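Local coordinates for PilY2 protein (Pseudomonas aeruginosa, PDB 3TDQ), which probably takes part in the assembly of type IV pili, through an OB-like domain whose molecular role is not established, at residues Asn39-Ser43 with Leu44-Lys48; Gly57-Gln61 with Pro62-Ile66; Ile71-Gln74 with Met75-Gln78; Gln78-Ala81 with Glu82-Glu85. All coordinates share one frame; numbering follows the deposited sequence.

Contact 1. Residues Asn39-Ser43 with Leu44-Lys48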
loop_
_atom_site.group_PDB
_atom_site.type_symbol
_atom_site.label_atom_id
_atom_site.label_comp_id
_atom_site.label_asym_id
_atom_site.label_seq_id
_atom_site.Cartn_x
_atom_site.Cartn_y
_atom_site.Cartn_z
ATOM N N ASN A 39 4.734 -5.749 7.382
ATOM C CA ASN A 39 5.039 -7.183 7.523
ATOM C C ASN A 39 6.229 -7.423 8.478
ATOM O O ASN A 39 7.121 -8.213 8.169
ATOM C CB ASN A 39 5.236 -7.858 6.149
ATOM C CG ASN A 39 3.980 -7.815 5.293
ATOM O OD1 ASN A 39 2.854 -7.695 5.797
ATOM N ND2 ASN A 39 4.144 -7.840 3.973
ATOM N N GLY A 40 6.207 -6.731 9.621
ATOM C CA GLY A 40 7.233 -6.814 10.660
ATOM C C GLY A 40 8.593 -6.204 10.339
ATOM O O GLY A 40 9.502 -6.275 11.165
HETATM N N MSE A 41 8.752 -5.573 9.165
HETATM C CA MSE A 41 10.033 -4.992 8.739
HETATM C C MSE A 41 9.942 -3.468 8.525
HETATM O O MSE A 41 9.051 -3.023 7.797
HETATM C CB MSE A 41 10.499 -5.651 7.428
HETATM C CG MSE A 41 10.714 -7.154 7.533
HETATM SE SE MSE A 41 10.941 -7.941 5.786
HETATM C CE MSE A 41 9.165 -7.564 4.993
ATOM N N PRO A 42 10.887 -2.655 9.066
ATOM C CA PRO A 42 10.828 -1.199 8.819
ATOM C C PRO A 42 10.920 -0.893 7.326
ATOM O O PRO A 42 11.803 -1.405 6.620
ATOM C CB PRO A 42 12.028 -0.637 9.610
ATOM C CG PRO A 42 12.326 -1.679 10.616
ATOM C CD PRO A 42 12.013 -2.999 9.950
ATOM N N SER A 43 9.969 -0.095 6.821
ATOM C CA SER A 43 9.926 0.279 5.390
ATOM C C SER A 43 11.196 1.018 4.941
ATOM O O SER A 43 11.535 0.996 3.761
ATOM C CB SER A 43 8.702 1.141 5.096
ATOM O OG SER A 43 7.508 0.461 5.458
ATOM N N LEU A 44 11.902 1.667 5.889
ATOM C CA LEU A 44 13.154 2.372 5.619
ATOM C C LEU A 44 14.196 1.447 4.941
ATOM O O LEU A 44 14.958 1.900 4.094
ATOM C CB LEU A 44 13.714 2.923 6.949
ATOM C CG LEU A 44 15.012 3.743 6.869
ATOM C CD1 LEU A 44 14.818 5.043 6.102
ATOM C CD2 LEU A 44 15.561 4.010 8.252
ATOM N N PHE A 45 14.190 0.152 5.284
ATOM C CA PHE A 45 15.144 -0.807 4.740
ATOM C C PHE A 45 14.599 -1.565 3.534
ATOM O O PHE A 45 15.343 -2.325 2.925
ATOM C CB PHE A 45 15.606 -1.783 5.837
ATOM C CG PHE A 45 16.389 -1.060 6.910
ATOM C CD1 PHE A 45 17.750 -0.800 6.749
ATOM C CD2 PHE A 45 15.764 -0.625 8.078
ATOM C CE1 PHE A 45 18.470 -0.111 7.737
ATOM C CE2 PHE A 45 16.478 0.078 9.056
ATOM C CZ PHE A 45 17.831 0.315 8.890
ATOM N N GLN A 46 13.339 -1.309 3.140
ATOM C CA GLN A 46 12.704 -1.940 1.980
ATOM C C GLN A 46 12.764 -1.041 0.747
ATOM O O GLN A 46 12.970 -1.549 -0.362
ATOM C CB GLN A 46 11.237 -2.295 2.289
ATOM C CG GLN A 46 11.090 -3.341 3.391
ATOM C CD GLN A 46 11.846 -4.622 3.122
ATOM O OE1 GLN A 46 11.499 -5.408 2.229
ATOM N NE2 GLN A 46 12.838 -4.902 3.944
ATOM N N VAL A 47 12.560 0.282 0.923
ATOM C CA VAL A 47 12.636 1.225 -0.195
ATOM C C VAL A 47 14.091 1.340 -0.661
ATOM O O VAL A 47 15.016 1.196 0.133
ATOM C CB VAL A 47 12.002 2.615 0.084
ATOM C CG1 VAL A 47 10.497 2.487 0.304
ATOM C CG2 VAL A 47 12.678 3.344 1.250
ATOM N N LYS A 48 14.281 1.517 -1.969
ATOM C CA LYS A 48 15.608 1.637 -2.579
ATOM C C LYS A 48 15.563 2.716 -3.645
ATOM O O LYS A 48 14.477 2.966 -4.161
ATOM C CB LYS A 48 16.016 0.275 -3.253
ATOM C CG LYS A 48 16.056 -0.971 -2.366
ATOM C CD LYS A 48 17.230 -0.970 -1.399
ATOM C CE LYS A 48 17.140 -2.093 -0.399
ATOM N NZ LYS A 48 18.141 -1.924 0.687
#
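The chain from P42 to V47 rolls into a single tight turn on leaving strand 41-42, in the connection between the third and fourth strands of the five-stranded sheet, where OB folds commonly carry a helix. L44 opens the second half directly after S43. Its CG lies trans to its own backbone N (chi1 -178°), which sends the isobutyl group out of the turn and into the protein, against V16, N21 and N34. F45 closes back on the preceding strand: its N donates to P42 O at 3.1 Å. The ring meets the proline edge-on, with P42 CB lying near the ring plane 4.0 Å from F45 CD2. Next comes Q46, whose N reaches S43 O at 3.0 Å. Its CG sits beside the backbone N (chi1 -64°) and the chain bends at chi2 (-56°); CG passes 3.8 Å from P42 O, and the amide arrives at the selenomethionine M41, with Q46 NE2 4.0 Å from M41 SE. These two side chains run at about right angles, a loose contact on the outer side of the turn. V47 then brings a second N-H to S43 O, so two donors grip this one acceptor and tie the turn at its start. Inward, S43 packs on I69, while V47 lies against I69, I71 and V16; at the other end, N39 bonds through its amide to V37 and T67 of the second subunit. V47 CG2 packs beside the doubly bonded oxygen, 3.6 Å from S43 O.

Contact 2. Residues Gly57-Gln61 with Pro62-Ile66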
loop_
_atom_site.group_PDB
_atom_site.type_symbol
_atom_site.label_atom_id
_atom_site.label_comp_id
_atom_site.label_asym_id
_atom_site.label_seq_id
_atom_site.Cartn_x
_atom_site.Cartn_y
_atom_site.Cartn_z
ATOM N N GLY A 57 1.241 10.313 5.416
ATOM C CA GLY A 57 1.794 10.607 6.723
ATOM C C GLY A 57 1.225 11.847 7.365
ATOM O O GLY A 57 0.166 12.338 6.966
ATOM N N THR A 58 1.985 12.371 8.342
ATOM C CA THR A 58 1.631 13.521 9.148
ATOM C C THR A 58 2.632 14.624 8.897
ATOM O O THR A 58 3.843 14.380 8.819
ATOM C CB THR A 58 1.588 13.101 10.662
ATOM O OG1 THR A 58 0.585 12.104 10.843
ATOM C CG2 THR A 58 1.264 14.250 11.613
ATOM N N VAL A 59 2.119 15.836 8.802
ATOM C CA VAL A 59 2.924 17.039 8.639
ATOM C C VAL A 59 3.739 17.248 9.940
ATOM O O VAL A 59 3.193 17.126 11.039
ATOM C CB VAL A 59 2.031 18.262 8.272
ATOM C CG1 VAL A 59 2.858 19.543 8.188
ATOM C CG2 VAL A 59 1.294 18.000 6.936
ATOM N N SER A 60 5.040 17.485 9.803
ATOM C CA SER A 60 5.956 17.686 10.932
ATOM C C SER A 60 7.167 18.454 10.489
ATOM O O SER A 60 7.413 18.629 9.293
ATOM C CB SER A 60 6.372 16.355 11.576
ATOM O OG SER A 60 6.886 15.432 10.627
ATOM N N GLN A 61 7.925 18.924 11.470
ATOM C CA GLN A 61 9.111 19.762 11.282
ATOM C C GLN A 61 10.361 19.024 11.802
ATOM O O GLN A 61 10.291 18.443 12.881
ATOM C CB GLN A 61 8.867 21.092 12.070
ATOM C CG GLN A 61 9.908 22.201 11.884
ATOM C CD GLN A 61 11.209 21.977 12.629
ATOM O OE1 GLN A 61 11.265 21.340 13.688
ATOM N NE2 GLN A 61 12.283 22.494 12.071
ATOM N N PRO A 62 11.533 19.087 11.136
ATOM C CA PRO A 62 11.829 19.795 9.875
ATOM C C PRO A 62 11.291 19.081 8.643
ATOM O O PRO A 62 11.012 19.755 7.647
ATOM C CB PRO A 62 13.362 19.904 9.881
ATOM C CG PRO A 62 13.818 18.691 10.652
ATOM C CD PRO A 62 12.745 18.444 11.700
ATOM N N TRP A 63 11.088 17.746 8.714
ATOM C CA TRP A 63 10.560 16.992 7.583
ATOM C C TRP A 63 9.269 16.321 7.949
ATOM O O TRP A 63 9.143 15.831 9.077
ATOM C CB TRP A 63 11.590 15.940 7.096
ATOM C CG TRP A 63 12.972 16.511 6.903
ATOM C CD1 TRP A 63 14.036 16.397 7.750
ATOM C CD2 TRP A 63 13.386 17.402 5.857
ATOM N NE1 TRP A 63 15.109 17.122 7.266
ATOM C CE2 TRP A 63 14.738 17.736 6.096
ATOM C CE3 TRP A 63 12.733 17.980 4.755
ATOM C CZ2 TRP A 63 15.457 18.592 5.252
ATOM C CZ3 TRP A 63 13.459 18.785 3.894
ATOM C CH2 TRP A 63 14.792 19.118 4.167
ATOM N N SER A 64 8.320 16.240 6.989
ATOM C CA SER A 64 7.047 15.549 7.241
ATOM C C SER A 64 7.304 14.053 7.327
ATOM O O SER A 64 8.267 13.554 6.735
ATOM C CB SER A 64 6.007 15.896 6.190
ATOM O OG SER A 64 5.536 17.205 6.499
ATOM N N THR A 65 6.506 13.358 8.153
ATOM C CA THR A 65 6.729 11.967 8.510
ATOM C C THR A 65 5.840 11.013 7.733
ATOM O O THR A 65 4.619 11.108 7.818
ATOM C CB THR A 65 6.506 11.806 10.032
ATOM O OG1 THR A 65 7.380 12.700 10.708
ATOM C CG2 THR A 65 6.790 10.391 10.535
ATOM N N ILE A 66 6.464 10.067 7.016
ATOM C CA ILE A 66 5.734 9.031 6.287
ATOM C C ILE A 66 5.405 7.927 7.293
ATOM O O ILE A 66 6.320 7.344 7.895
ATOM C CB ILE A 66 6.522 8.515 5.043
ATOM C CG1 ILE A 66 6.578 9.600 3.935
ATOM C CG2 ILE A 66 5.883 7.204 4.516
ATOM C CD1 ILE A 66 7.516 9.280 2.742
#
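S60 OG is held between two partners near the tip of the hairpin formed by strands 52-58 and 65-71. It donates to W63 O at 2.8 Å and accepts from T65 OG1, also at 2.8 Å, so the two hydroxyls and the carbonyl form a short relay pointing one way. S60 places its OG between its own backbone N and carbonyl carbon (chi1 53°), which swings the hydroxyl across the loop to the returning chain. S64 answers from the other arm: its OG receives a weak bond from S60 N and lies 3.4 Å from V59 CA. Below the loop, T58 and T65 form a hydrogen-bonded antiparallel pair, T65 N to T58 O at 2.9 Å and T58 N to T65 O at 3.0 Å, while G57 CA makes a CH...O contact with T65 O. The chain reverses through a cis peptide at Q61-P62. Q61 bends its amide over the proline, NE2 3.6 Å from P62 CB, and P62 CB lies over one face of the W63 indole, toward its rim. Side-chain hydroxyls thus take over once regular strand pairing ends, S60 OG linking the start of the loop to two residues of the returning arm.

Contact 3. Residues Ile71-Gln74 with Met75-Gln78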
loop_
_atom_site.group_PDB
_atom_site.type_symbol
_atom_site.label_atom_id
_atom_site.label_comp_id
_atom_site.label_asym_id
_atom_site.label_seq_id
_atom_site.Cartn_x
_atom_site.Cartn_y
_atom_site.Cartn_z
ATOM N N ILE A 71 5.348 -0.032 -2.002
ATOM C CA ILE A 71 6.206 -0.132 -3.187
ATOM C C ILE A 71 5.395 -0.787 -4.298
ATOM O O ILE A 71 4.889 -1.892 -4.118
ATOM C CB ILE A 71 7.522 -0.897 -2.870
ATOM C CG1 ILE A 71 8.348 -0.175 -1.748
ATOM C CG2 ILE A 71 8.366 -1.097 -4.151
ATOM C CD1 ILE A 71 9.375 -1.106 -0.975
ATOM N N HIS A 72 5.254 -0.093 -5.430
ATOM C CA HIS A 72 4.570 -0.596 -6.621
ATOM C C HIS A 72 5.435 -1.666 -7.270
ATOM O O HIS A 72 6.633 -1.446 -7.500
ATOM C CB HIS A 72 4.269 0.550 -7.592
ATOM C CG HIS A 72 3.244 1.492 -7.060
ATOM N ND1 HIS A 72 1.902 1.326 -7.337
ATOM C CD2 HIS A 72 3.383 2.514 -6.189
ATOM C CE1 HIS A 72 1.272 2.285 -6.667
ATOM N NE2 HIS A 72 2.127 3.035 -5.978
ATOM N N LYS A 73 4.828 -2.828 -7.561
ATOM C CA LYS A 73 5.551 -3.957 -8.157
ATOM C C LYS A 73 5.390 -3.953 -9.667
ATOM O O LYS A 73 4.665 -4.774 -10.222
ATOM C CB LYS A 73 5.091 -5.297 -7.549
ATOM C CG LYS A 73 5.741 -5.540 -6.195
ATOM C CD LYS A 73 4.758 -5.234 -5.161
ATOM C CE LYS A 73 5.276 -5.001 -3.775
ATOM N NZ LYS A 73 4.155 -4.352 -2.999
ATOM N N GLN A 74 6.043 -3.001 -10.313
ATOM C CA GLN A 74 5.984 -2.777 -11.770
ATOM C C GLN A 74 6.503 -3.971 -12.575
ATOM O O GLN A 74 6.069 -4.164 -13.709
ATOM C CB GLN A 74 6.767 -1.517 -12.160
ATOM C CG GLN A 74 6.077 -0.219 -11.697
ATOM C CD GLN A 74 6.759 1.001 -12.230
ATOM O OE1 GLN A 74 7.939 0.971 -12.618
ATOM N NE2 GLN A 74 6.033 2.106 -12.253
HETATM N N MSE A 75 7.368 -4.794 -11.966
HETATM C CA MSE A 75 7.939 -5.988 -12.599
HETATM C C MSE A 75 7.041 -7.222 -12.457
HETATM O O MSE A 75 7.278 -8.226 -13.139
HETATM C CB MSE A 75 9.330 -6.266 -12.051
HETATM C CG MSE A 75 10.325 -5.172 -12.445
HETATM SE SE MSE A 75 12.168 -5.614 -11.992
HETATM C CE MSE A 75 12.030 -5.600 -10.037
ATOM N N SER A 76 5.997 -7.158 -11.606
ATOM C CA SER A 76 5.058 -8.282 -11.502
ATOM C C SER A 76 4.022 -8.176 -12.612
ATOM O O SER A 76 3.771 -7.080 -13.112
ATOM C CB SER A 76 4.368 -8.295 -10.133
ATOM O OG SER A 76 5.282 -8.680 -9.116
ATOM N N GLU A 77 3.389 -9.298 -12.964
ATOM C CA GLU A 77 2.285 -9.345 -13.914
ATOM C C GLU A 77 1.146 -8.496 -13.359
ATOM O O GLU A 77 0.873 -8.537 -12.155
ATOM C CB GLU A 77 1.851 -10.791 -14.146
ATOM C CG GLU A 77 2.846 -11.528 -15.038
ATOM C CD GLU A 77 2.371 -12.836 -15.644
ATOM O OE1 GLU A 77 1.160 -13.140 -15.542
ATOM O OE2 GLU A 77 3.208 -13.540 -16.259
ATOM N N GLN A 78 0.567 -7.644 -14.211
ATOM C CA GLN A 78 -0.427 -6.659 -13.795
ATOM C C GLN A 78 -1.852 -7.079 -14.110
ATOM O O GLN A 78 -2.135 -7.391 -15.249
ATOM C CB GLN A 78 -0.123 -5.312 -14.471
ATOM C CG GLN A 78 1.236 -4.705 -14.067
ATOM C CD GLN A 78 1.271 -4.239 -12.633
ATOM O OE1 GLN A 78 0.304 -3.686 -12.095
ATOM N NE2 GLN A 78 2.381 -4.495 -11.968
#
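K73 to S76 form a type I beta turn, closed by S76 N donating to K73 O at 3.1 Å. The side chains at the two ends of the turn lie beside each other, K73 CB 3.7 Å from S76 OG. The rest of K73 leaves the turn: a kink at chi2 (102°) folds the chain back along the preceding residues, and NZ donates to I71 O at 2.8 Å, nearly straight onto the carbonyl. The same ammonium group makes a salt bridge with D68 of the second subunit, so it ties the end of strand 65-71 to the partner. From the far side, Q78 bends at chi2 (-69°) and carries its amide back over the turn. Q78 NE2 donates to S76 O at 3.2 Å, with the acceptor tilted out of the amide plane, and lies 2.9 Å from K73 O; it also bonds E8 of the second subunit. S76 OG hydrogen-bonds T6 of that chain. These polar ends find partners across the subunit interface. The turn separates strand 65-71 from the short, weakly bonded strand at about 77-78, which pairs in parallel with a strand of the second subunit and so carries the sheet across the interface, just before helix 79-86 begins.

Contact 4. Residues Gln78-Ala81 with Glu82-Glu85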
loop_
_atom_site.group_PDB
_atom_site.type_symbol
_atom_site.label_atom_id
_atom_site.label_comp_id
_atom_site.label_asym_id
_atom_site.label_seq_id
_atom_site.Cartn_x
_atom_site.Cartn_y
_atom_site.Cartn_z
ATOM N N GLN A 78 0.567 -7.644 -14.211
ATOM C CA GLN A 78 -0.427 -6.659 -13.795
ATOM C C GLN A 78 -1.852 -7.079 -14.110
ATOM O O GLN A 78 -2.135 -7.391 -15.249
ATOM C CB GLN A 78 -0.123 -5.312 -14.471
ATOM C CG GLN A 78 1.236 -4.705 -14.067
ATOM C CD GLN A 78 1.271 -4.239 -12.633
ATOM O OE1 GLN A 78 0.304 -3.686 -12.095
ATOM N NE2 GLN A 78 2.381 -4.495 -11.968
ATOM N N GLU A 79 -2.769 -6.992 -13.119
ATOM C CA GLU A 79 -4.188 -7.292 -13.344
ATOM C C GLU A 79 -4.786 -6.351 -14.409
ATOM O O GLU A 79 -5.623 -6.805 -15.178
ATOM C CB GLU A 79 -4.996 -7.179 -12.051
ATOM C CG GLU A 79 -4.729 -8.306 -11.071
ATOM C CD GLU A 79 -5.631 -8.247 -9.856
ATOM O OE1 GLU A 79 -6.183 -7.163 -9.556
ATOM O OE2 GLU A 79 -5.790 -9.297 -9.203
ATOM N N LEU A 80 -4.344 -5.071 -14.471
ATOM C CA LEU A 80 -4.845 -4.128 -15.491
ATOM C C LEU A 80 -4.449 -4.608 -16.900
ATOM O O LEU A 80 -5.266 -4.508 -17.814
ATOM C CB LEU A 80 -4.385 -2.666 -15.238
ATOM C CG LEU A 80 -4.867 -1.562 -16.252
ATOM C CD1 LEU A 80 -6.424 -1.516 -16.372
ATOM C CD2 LEU A 80 -4.358 -0.182 -15.838
ATOM N N ALA A 81 -3.242 -5.204 -17.061
ATOM C CA ALA A 81 -2.804 -5.777 -18.341
ATOM C C ALA A 81 -3.701 -6.971 -18.732
ATOM O O ALA A 81 -4.126 -7.076 -19.882
ATOM C CB ALA A 81 -1.347 -6.211 -18.257
ATOM N N GLU A 82 -4.032 -7.831 -17.765
ATOM C CA GLU A 82 -4.941 -8.974 -17.966
ATOM C C GLU A 82 -6.331 -8.466 -18.399
ATOM O O GLU A 82 -6.923 -9.019 -19.328
ATOM C CB GLU A 82 -5.037 -9.797 -16.671
ATOM C CG GLU A 82 -5.410 -11.248 -16.896
ATOM C CD GLU A 82 -5.649 -12.079 -15.646
ATOM O OE1 GLU A 82 -5.254 -11.641 -14.540
ATOM O OE2 GLU A 82 -6.222 -13.184 -15.784
HETATM N N MSE A 83 -6.817 -7.382 -17.752
HETATM C CA MSE A 83 -8.085 -6.731 -18.073
HETATM C C MSE A 83 -8.071 -6.191 -19.524
HETATM O O MSE A 83 -9.003 -6.456 -20.272
HETATM C CB MSE A 83 -8.355 -5.589 -17.079
HETATM C CG MSE A 83 -9.803 -5.097 -17.069
HETATM SE SE MSE A 83 -10.063 -3.599 -15.805
HETATM C CE MSE A 83 -9.571 -4.533 -14.095
ATOM N N ILE A 84 -7.013 -5.459 -19.914
ATOM C CA ILE A 84 -6.882 -4.894 -21.269
ATOM C C ILE A 84 -6.810 -6.037 -22.326
ATOM O O ILE A 84 -7.399 -5.899 -23.388
ATOM C CB ILE A 84 -5.677 -3.902 -21.337
ATOM C CG1 ILE A 84 -5.951 -2.659 -20.457
ATOM C CG2 ILE A 84 -5.367 -3.471 -22.779
ATOM C CD1 ILE A 84 -4.679 -1.767 -20.157
ATOM N N GLU A 85 -6.168 -7.172 -22.003
ATOM C CA GLU A 85 -6.059 -8.332 -22.890
ATOM C C GLU A 85 -7.426 -9.025 -23.099
ATOM O O GLU A 85 -7.673 -9.551 -24.190
ATOM C CB GLU A 85 -5.040 -9.342 -22.346
ATOM C CG GLU A 85 -3.570 -8.935 -22.471
ATOM C CD GLU A 85 -2.629 -9.687 -21.539
ATOM O OE1 GLU A 85 -2.975 -10.825 -21.151
ATOM O OE2 GLU A 85 -1.554 -9.147 -21.189
#
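L80 has CG trans to its backbone N (chi1 -179°), whereas I84, one turn on, turns CG1 beside its own N (chi1 -66°) and runs on extended; together these torsions lay I84 CD1 against L80 CG at 3.9 Å. The two chains cross at a slant on one side of the helix, and I84 CG1 also rides over the backbone, 3.3 Å from L80 O. The selenomethionine M83 approaches L80 from a different direction: its chain is extended as far as SE, which comes to 4.2 Å from L80 CD1, and the final bend turns only the terminal methyl. On a different side, E85 directs its chain back along the helix, so that CG lies 3.2 Å from A81 O and the carboxylate OE2 is 4.2 Å from A81 CB. Under these side chains runs the main-chain ladder: E82 N to Q78 O at 3.2 Å, then M83 N to E79 O, I84 N to L80 O and E85 N to A81 O, each of the last three at 2.9 Å. Q78 occupies the N-cap position, its carbonyl receiving a weak additional bond from A81 N. E82 and E79 have partners beyond this turn: E82 makes a salt bridge with K86, and E79 bonds Y55 and Y30 of the second subunit. The i to i+4 backbone bonds, with side chains meeting three and four residues apart, belong to the first turns of a regular alpha helix, here the short C-terminal helix 79-86, which reaches the OB-like domain of the partner.

The four contacts follow one another along the chain, from the body of the domain to its extended C-terminal end. Contact 1 touches contact 3 through I71, whose CD1 lies 3.7 Å from Q46 O, although their centres are 17 Å apart. Contact 2, at the tip of the hairpin, stands on the opposite side of the chain's centre from contacts 3 and 4, with its centre about 36 Å from that of contact 4. The V59 side chain of contact 2 is about 7 Å from the sodium ion bound at D3 and T6. Contacts 3 and 4 share Q78, and these two, like contact 1, touch the second subunit, whereas contact 2 does not.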